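PDB 3JWG: methyltransferase type 12 from Clostridium thermocellum, which probably transfers a methyl group from S-adenosyl-L-methionine to the 2'-hydroxyl of the 3'-terminal nucleotide of small RNAs, this chain being its C-terminal methyltransferase part. Local coordinates for residues P141-E144 against Y145-Y149; F164-T167 against R168-Q172; N118-Q121 against A122-V126. All coordinates share one frame; numbering follows the deposited sequence.

Contact 1. Residues P141-E144 against Y145-Y149; sequences PNKE and YNFHY
Phe147 lays one face of its ring against the backbone of Glu144, three residues earlier, and this is the tight part of a short 3-10 turn. Glu144 CA lies 3.9 Å from the centroid of the Phe147 ring, over the face but displaced toward the rim, a CH-pi contact. Glu144 CG adds a second touch, 3.7 Å from CE1 of that ring. With CG of Phe147 beside its own backbone N (chi1 -71°), the ring folds back over the turn, where Lys143 O also lies over the same face. The turn itself is held by three i to i-3 backbone bonds, from Tyr145 N to Asn142 O, from Asn146 N to Lys143 O and, the shortest, from Phe147 N to Glu144 O (2.9 Å).

Although packed on the turn through that face, Phe147 is an exposed residue. On the Tyr145 side the two segments touch little: the Tyr145 side chain reaches Asn142 through CB, 3.3 Å from Asn142 O, and its ring then leads away. The polar ends of the turn are engaged elsewhere: the Glu144 carboxylate forms a salt bridge with Arg168, and Asn142 ND2 donates to Ser200 O and Phe198 O. The turn thus leaves the end of strand 135-141 and is tied both to the start of helix 168-182 and to the loop before strand 202-209.

Contact 2. Residues F164-T167 against R168-Q172; sequences FEWT and RKEFQ. Unlike the reference sequence in segment 168-172: Gln172 (reference Glu).
Thr167 and Glu170 hold each other in a capping box at the start of helix 168-182, by reciprocal bonds between side chain and backbone. Thr167 is the N-cap. In one direction its backbone N donates to Glu170 OE1 at 2.9 Å, a nearly straight bond (165° at the hydrogen) that meets the carboxylate on its anti side, somewhat out of its plane. In the other, Glu170 N donates to Thr167 OG1 at 3.1 Å, although the exact place of that hydroxyl is less sure. As modelled, the Thr167 hydroxyl lies between its own backbone N and carbonyl carbon (chi1 59°), an orientation consistent with its facing the amide of Glu170; the extended Glu170 chain reaches back to the Thr167 amide.

Among backbone bonds, Phe171 N donates to Thr167 O at 3.0 Å, so the regular helical pattern begins at the cap itself.

A water extends the polar network. It donates to Glu170 OE1 and to Glu165 O, at 2.7 Å from each, so that two donors grip this one carboxylate oxygen and hold the exposed glutamate against the incoming chain.

The apolar part is made by two aromatic residues whose side chains cross at about a right angle. Trp166 CE3 comes to the edge of the Phe171 ring, 3.9 Å from CD1, and Phe171 CA in turn lies at the edge of the indole, 3.7 Å from Trp166 CE3.

Beyond the cap, Trp166 meets Trp174 edge-to-face one turn further along helix 168-182. Phe171 is buried against Val138 and Thr140 of one strand and Gln203 of another, and through it the first turn of the helix lies against strands 135-141 and 202-209.

Contact 3. Residues N118-Q121 against A122-V126; sequences NRLQ and AFEKV
Phe123 N donates to Arg119 O at 2.8 Å, the shortest of the four backbone bonds that join residues 118-121 to 122-126 along helix 117-131. The next bond in the series, from Glu124 N to Leu120 O, brings the side chains of these two residues together on one flank of the helix. Glu124 CG lies only 3.0 Å from Leu120 O, so the glutamate starts its course hard against the carbonyl that its own amide engages. Its CG stands beside the backbone N (chi1 -65°), and from there the extended chain runs back along the helix until OE2 is 3.7 Å from Leu120 CG. The carboxylate oxygen thus rests alongside the branch point of the leucine, an apolar neighbour. Its polar need is met from outside, because Trp174 NE1 of helix 168-182 donates to Glu124 OE2.

Ala122 N repeats the helical step to Asn118 O, whereas the link from Lys125 N to Gln121 O is longer, at 3.3 Å. Lys125 also lays its CG 3.7 Å from Gln121 O, and its extended side chain touches Tyr182 of helix 168-182.

Phe123 touches the preceding turn mainly through CB, beside Arg119 O. With CG anti to its backbone N (chi1 -180°), its ring is carried off to Leu93 and Leu115, on a different flank from Leu120, which packs on Trp166 and Trp174. Leu120 and Glu124 thus face helix 168-182, while Gln121 is exposed. Helix 117-131 is the connecting helix of the beta-alpha-beta unit between strands 105-109 and 135-141 of the Rossmann-like methyltransferase fold.

The three contacts follow one another along the chain as 3, 1 and 2, but in space contact 2 is the one that touches both others. Its centre lies about 10 Å from that of contact 1, where Arg168 NE meets Glu144 OE1 at 2.8 Å, and about 17 Å from that of contact 3, where Trp166 CH2 packs on Leu120 CD2 at 3.8 Å. Contacts 1 and 3 do not meet, their nearest atoms being about 12 Å apart. The bound magnesium, at the site of Gly37 and Ile109, lies about 9 Å from the Phe123 side chain of contact 3 and about 13 Å from that of Phe171 in contact 2; contact 1 is at the surface, away from it.

Contact 1. Residues P141-E144 against Y145-Y149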
# COMPACT_ATOMS: atom_id res chain seq x y z
N PRO A 141 -7.09 -7.45 -2.10
CA PRO A 141 -8.36 -7.98 -2.61
C PRO A 141 -9.13 -8.81 -1.60
O PRO A 141 -8.55 -9.42 -0.70
CB PRO A 141 -7.92 -8.84 -3.80
CG PRO A 141 -6.70 -8.16 -4.29
CD PRO A 141 -5.98 -7.78 -3.00
N ASN A 142 -10.46 -8.81 -1.72
CA ASN A 142 -11.29 -9.63 -0.86
C ASN A 142 -11.57 -10.84 -1.75
O ASN A 142 -12.34 -10.74 -2.71
CB ASN A 142 -12.59 -8.91 -0.49
CG ASN A 142 -13.70 -9.88 -0.11
OD1 ASN A 142 -13.45 -10.96 0.44
ND2 ASN A 142 -14.94 -9.50 -0.41
N LYS A 143 -10.92 -11.96 -1.46
CA LYS A 143 -11.09 -13.15 -2.28
C LYS A 143 -12.54 -13.59 -2.45
O LYS A 143 -12.93 -14.06 -3.52
CB LYS A 143 -10.28 -14.32 -1.73
CG LYS A 143 -10.45 -15.59 -2.57
CD LYS A 143 -9.35 -16.62 -2.35
CE LYS A 143 -9.42 -17.24 -0.98
NZ LYS A 143 -8.59 -18.49 -0.94
N GLU A 144 -13.33 -13.43 -1.40
CA GLU A 144 -14.73 -13.84 -1.41
C GLU A 144 -15.54 -13.17 -2.52
O GLU A 144 -16.52 -13.74 -3.02
CB GLU A 144 -15.35 -13.55 -0.05
CG GLU A 144 -14.78 -14.42 1.05
CD GLU A 144 -15.22 -13.97 2.42
OE1 GLU A 144 -14.49 -13.17 3.04
OE2 GLU A 144 -16.30 -14.41 2.86
N TYR A 145 -15.12 -11.98 -2.90
CA TYR A 145 -15.81 -11.25 -3.95
C TYR A 145 -15.86 -12.04 -5.25
O TYR A 145 -16.82 -11.95 -6.01
CB TYR A 145 -15.11 -9.91 -4.21
CG TYR A 145 -15.90 -9.00 -5.11
CD1 TYR A 145 -17.02 -8.31 -4.63
CD2 TYR A 145 -15.56 -8.84 -6.45
CE1 TYR A 145 -17.76 -7.48 -5.45
CE2 TYR A 145 -16.30 -8.01 -7.29
CZ TYR A 145 -17.40 -7.33 -6.78
OH TYR A 145 -18.13 -6.50 -7.59
N ASN A 146 -14.81 -12.81 -5.51
CA ASN A 146 -14.74 -13.59 -6.74
C ASN A 146 -15.59 -14.87 -6.70
O ASN A 146 -15.73 -15.54 -7.72
CB ASN A 146 -13.28 -13.95 -7.06
CG ASN A 146 -12.40 -12.71 -7.24
OD1 ASN A 146 -12.00 -12.07 -6.27
ND2 ASN A 146 -12.12 -12.37 -8.50
N PHE A 147 -16.14 -15.19 -5.54
CA PHE A 147 -16.98 -16.39 -5.40
C PHE A 147 -18.28 -16.21 -6.17
O PHE A 147 -18.89 -17.19 -6.61
CB PHE A 147 -17.31 -16.65 -3.93
CG PHE A 147 -16.15 -17.12 -3.11
CD1 PHE A 147 -16.22 -17.11 -1.72
CD2 PHE A 147 -14.98 -17.59 -3.71
CE1 PHE A 147 -15.15 -17.56 -0.94
CE2 PHE A 147 -13.91 -18.04 -2.95
CZ PHE A 147 -14.00 -18.03 -1.56
N HIS A 148 -18.71 -14.96 -6.31
CA HIS A 148 -19.94 -14.65 -7.02
C HIS A 148 -19.72 -14.68 -8.52
O HIS A 148 -19.14 -13.76 -9.10
CB HIS A 148 -20.46 -13.28 -6.57
CG HIS A 148 -21.82 -12.94 -7.09
ND1 HIS A 148 -22.89 -13.80 -7.00
CD2 HIS A 148 -22.29 -11.81 -7.68
CE1 HIS A 148 -23.96 -13.22 -7.50
NE2 HIS A 148 -23.63 -12.01 -7.92
N TYR A 149 -20.18 -15.76 -9.15
CA TYR A 149 -20.04 -15.93 -10.60
C TYR A 149 -20.84 -14.88 -11.36
O TYR A 149 -21.96 -14.53 -10.97
CB TYR A 149 -20.50 -17.35 -10.99
CG TYR A 149 -20.63 -17.60 -12.48
CD1 TYR A 149 -21.76 -17.18 -13.18
CD2 TYR A 149 -19.63 -18.26 -13.18
CE1 TYR A 149 -21.88 -17.42 -14.55
CE2 TYR A 149 -19.74 -18.51 -14.54
CZ TYR A 149 -20.87 -18.08 -15.22
OH TYR A 149 -21.00 -18.32 -16.57

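Contact 2. Residues F164-T167 against R168-Q172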
# COMPACT_ATOMS: atom_id res chain seq x y z
N PHE A 164 -4.74 -17.01 -4.41
CA PHE A 164 -3.81 -16.39 -3.48
C PHE A 164 -4.30 -15.11 -2.83
O PHE A 164 -3.58 -14.49 -2.05
CB PHE A 164 -2.46 -16.19 -4.16
CG PHE A 164 -1.56 -17.39 -4.03
CD1 PHE A 164 -0.48 -17.58 -4.87
CD2 PHE A 164 -1.81 -18.33 -3.03
CE1 PHE A 164 0.34 -18.68 -4.73
CE2 PHE A 164 -0.99 -19.43 -2.88
CZ PHE A 164 0.08 -19.61 -3.73
N GLU A 165 -5.54 -14.73 -3.14
CA GLU A 165 -6.12 -13.56 -2.50
C GLU A 165 -6.60 -14.05 -1.14
O GLU A 165 -6.88 -15.25 -0.97
CB GLU A 165 -7.30 -13.01 -3.31
CG GLU A 165 -6.92 -12.67 -4.73
CD GLU A 165 -8.03 -12.00 -5.50
OE1 GLU A 165 -9.22 -12.26 -5.21
OE2 GLU A 165 -7.71 -11.23 -6.42
N TRP A 166 -6.70 -13.14 -0.19
CA TRP A 166 -7.11 -13.48 1.16
C TRP A 166 -8.59 -13.22 1.37
O TRP A 166 -9.14 -12.29 0.79
CB TRP A 166 -6.33 -12.64 2.17
CG TRP A 166 -4.85 -12.82 2.14
CD1 TRP A 166 -4.11 -13.50 1.21
CD2 TRP A 166 -3.91 -12.30 3.09
NE1 TRP A 166 -2.77 -13.44 1.53
CE2 TRP A 166 -2.62 -12.71 2.68
CE3 TRP A 166 -4.04 -11.53 4.26
CZ2 TRP A 166 -1.47 -12.38 3.40
CZ3 TRP A 166 -2.89 -11.20 4.97
CH2 TRP A 166 -1.62 -11.62 4.54
N THR A 167 -9.22 -14.04 2.21
CA THR A 167 -10.63 -13.85 2.53
C THR A 167 -10.65 -12.72 3.56
O THR A 167 -9.60 -12.30 4.06
CB THR A 167 -11.27 -15.09 3.18
OG1 THR A 167 -10.56 -15.42 4.38
CG2 THR A 167 -11.23 -16.30 2.22
N ARG A 168 -11.84 -12.22 3.88
CA ARG A 168 -11.94 -11.16 4.87
C ARG A 168 -11.49 -11.64 6.24
O ARG A 168 -10.87 -10.90 7.00
CB ARG A 168 -13.38 -10.63 4.90
CG ARG A 168 -13.73 -9.81 3.67
CD ARG A 168 -15.23 -9.54 3.58
NE ARG A 168 -15.99 -10.78 3.42
CZ ARG A 168 -17.32 -10.84 3.39
NH1 ARG A 168 -18.04 -9.73 3.50
NH2 ARG A 168 -17.93 -12.01 3.23
N LYS A 169 -11.81 -12.89 6.56
CA LYS A 169 -11.42 -13.46 7.85
C LYS A 169 -9.90 -13.62 7.94
O LYS A 169 -9.28 -13.37 8.98
CB LYS A 169 -12.08 -14.82 8.05
CG LYS A 169 -11.66 -15.52 9.33
CD LYS A 169 -12.26 -16.92 9.41
CE LYS A 169 -11.83 -17.61 10.70
NZ LYS A 169 -12.26 -16.82 11.88
N GLU A 170 -9.30 -14.04 6.83
CA GLU A 170 -7.86 -14.23 6.79
C GLU A 170 -7.14 -12.90 6.94
O GLU A 170 -6.17 -12.80 7.68
CB GLU A 170 -7.44 -14.88 5.47
CG GLU A 170 -7.98 -16.30 5.33
CD GLU A 170 -7.54 -16.95 4.05
OE1 GLU A 170 -7.51 -16.26 3.01
OE2 GLU A 170 -7.24 -18.17 4.08
N PHE A 171 -7.63 -11.87 6.25
CA PHE A 171 -6.99 -10.56 6.34
C PHE A 171 -7.15 -9.95 7.73
O PHE A 171 -6.19 -9.44 8.31
CB PHE A 171 -7.58 -9.59 5.32
CG PHE A 171 -6.96 -8.21 5.37
CD1 PHE A 171 -5.62 -8.02 5.04
CD2 PHE A 171 -7.72 -7.10 5.73
CE1 PHE A 171 -5.04 -6.74 5.08
CE2 PHE A 171 -7.15 -5.82 5.77
CZ PHE A 171 -5.81 -5.64 5.44
N GLN A 172 -8.36 -9.99 8.27
CA GLN A 172 -8.59 -9.41 9.59
C GLN A 172 -7.85 -10.14 10.69
O GLN A 172 -7.32 -9.51 11.60
CB GLN A 172 -10.09 -9.35 9.86
CG GLN A 172 -10.78 -8.27 9.04
CD GLN A 172 -12.28 -8.36 9.08
OE1 GLN A 172 -12.86 -8.82 10.07
NE2 GLN A 172 -12.93 -7.91 8.01
O HOH W 1 -6.88 -17.42 0.69

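Contact 3. Residues N118-Q121 against A122-V126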
# COMPACT_ATOMS: atom_id res chain seq x y z
N ASN A 118 7.62 -16.83 4.42
CA ASN A 118 8.89 -16.21 4.80
C ASN A 118 8.96 -14.73 4.43
O ASN A 118 9.33 -13.90 5.26
CB ASN A 118 10.08 -16.94 4.15
CG ASN A 118 11.39 -16.18 4.34
OD1 ASN A 118 11.79 -15.88 5.47
ND2 ASN A 118 12.06 -15.87 3.24
N ARG A 119 8.63 -14.40 3.19
CA ARG A 119 8.69 -13.01 2.76
C ARG A 119 7.69 -12.12 3.48
O ARG A 119 7.97 -10.96 3.77
CB ARG A 119 8.48 -12.90 1.25
CG ARG A 119 9.63 -13.40 0.40
CD ARG A 119 9.54 -12.74 -0.96
NE ARG A 119 9.86 -13.63 -2.06
CZ ARG A 119 9.41 -13.44 -3.30
NH1 ARG A 119 8.63 -12.39 -3.56
NH2 ARG A 119 9.73 -14.28 -4.27
N LEU A 120 6.51 -12.66 3.78
CA LEU A 120 5.49 -11.89 4.49
C LEU A 120 5.97 -11.55 5.89
O LEU A 120 5.84 -10.41 6.33
CB LEU A 120 4.19 -12.69 4.58
CG LEU A 120 3.05 -12.04 5.37
CD1 LEU A 120 2.69 -10.69 4.74
CD2 LEU A 120 1.84 -12.97 5.39
N GLN A 121 6.52 -12.53 6.60
CA GLN A 121 7.02 -12.28 7.95
C GLN A 121 8.15 -11.25 7.92
O GLN A 121 8.21 -10.35 8.76
CB GLN A 121 7.49 -13.60 8.58
CG GLN A 121 6.32 -14.53 8.95
CD GLN A 121 6.77 -15.85 9.57
OE1 GLN A 121 7.49 -15.88 10.56
NE2 GLN A 121 6.32 -16.96 8.98
N ALA A 122 9.03 -11.36 6.94
CA ALA A 122 10.13 -10.42 6.81
C ALA A 122 9.57 -9.02 6.52
O ALA A 122 9.99 -8.04 7.12
CB ALA A 122 11.07 -10.86 5.69
N PHE A 123 8.60 -8.95 5.60
CA PHE A 123 7.98 -7.68 5.25
C PHE A 123 7.28 -7.04 6.45
O PHE A 123 7.30 -5.81 6.60
CB PHE A 123 6.99 -7.87 4.10
CG PHE A 123 6.31 -6.59 3.66
CD1 PHE A 123 7.05 -5.57 3.07
CD2 PHE A 123 4.95 -6.41 3.86
CE1 PHE A 123 6.43 -4.38 2.68
CE2 PHE A 123 4.32 -5.22 3.48
CZ PHE A 123 5.06 -4.20 2.88
N GLU A 124 6.65 -7.86 7.29
CA GLU A 124 5.96 -7.36 8.47
C GLU A 124 6.93 -6.61 9.38
O GLU A 124 6.62 -5.53 9.90
CB GLU A 124 5.34 -8.52 9.27
CG GLU A 124 4.24 -9.28 8.55
CD GLU A 124 3.75 -10.48 9.34
OE1 GLU A 124 4.37 -10.81 10.38
OE2 GLU A 124 2.75 -11.10 8.93
N LYS A 125 8.11 -7.19 9.59
CA LYS A 125 9.13 -6.55 10.42
C LYS A 125 9.54 -5.23 9.78
O LYS A 125 9.58 -4.19 10.45
CB LYS A 125 10.37 -7.44 10.56
CG LYS A 125 10.18 -8.69 11.39
CD LYS A 125 11.51 -9.41 11.56
CE LYS A 125 11.38 -10.68 12.37
NZ LYS A 125 12.70 -11.39 12.49
N VAL A 126 9.85 -5.28 8.49
CA VAL A 126 10.25 -4.08 7.77
C VAL A 126 9.20 -2.97 7.89
O VAL A 126 9.53 -1.80 8.09
CB VAL A 126 10.45 -4.38 6.26
CG1 VAL A 126 10.70 -3.07 5.50
CG2 VAL A 126 11.62 -5.33 6.06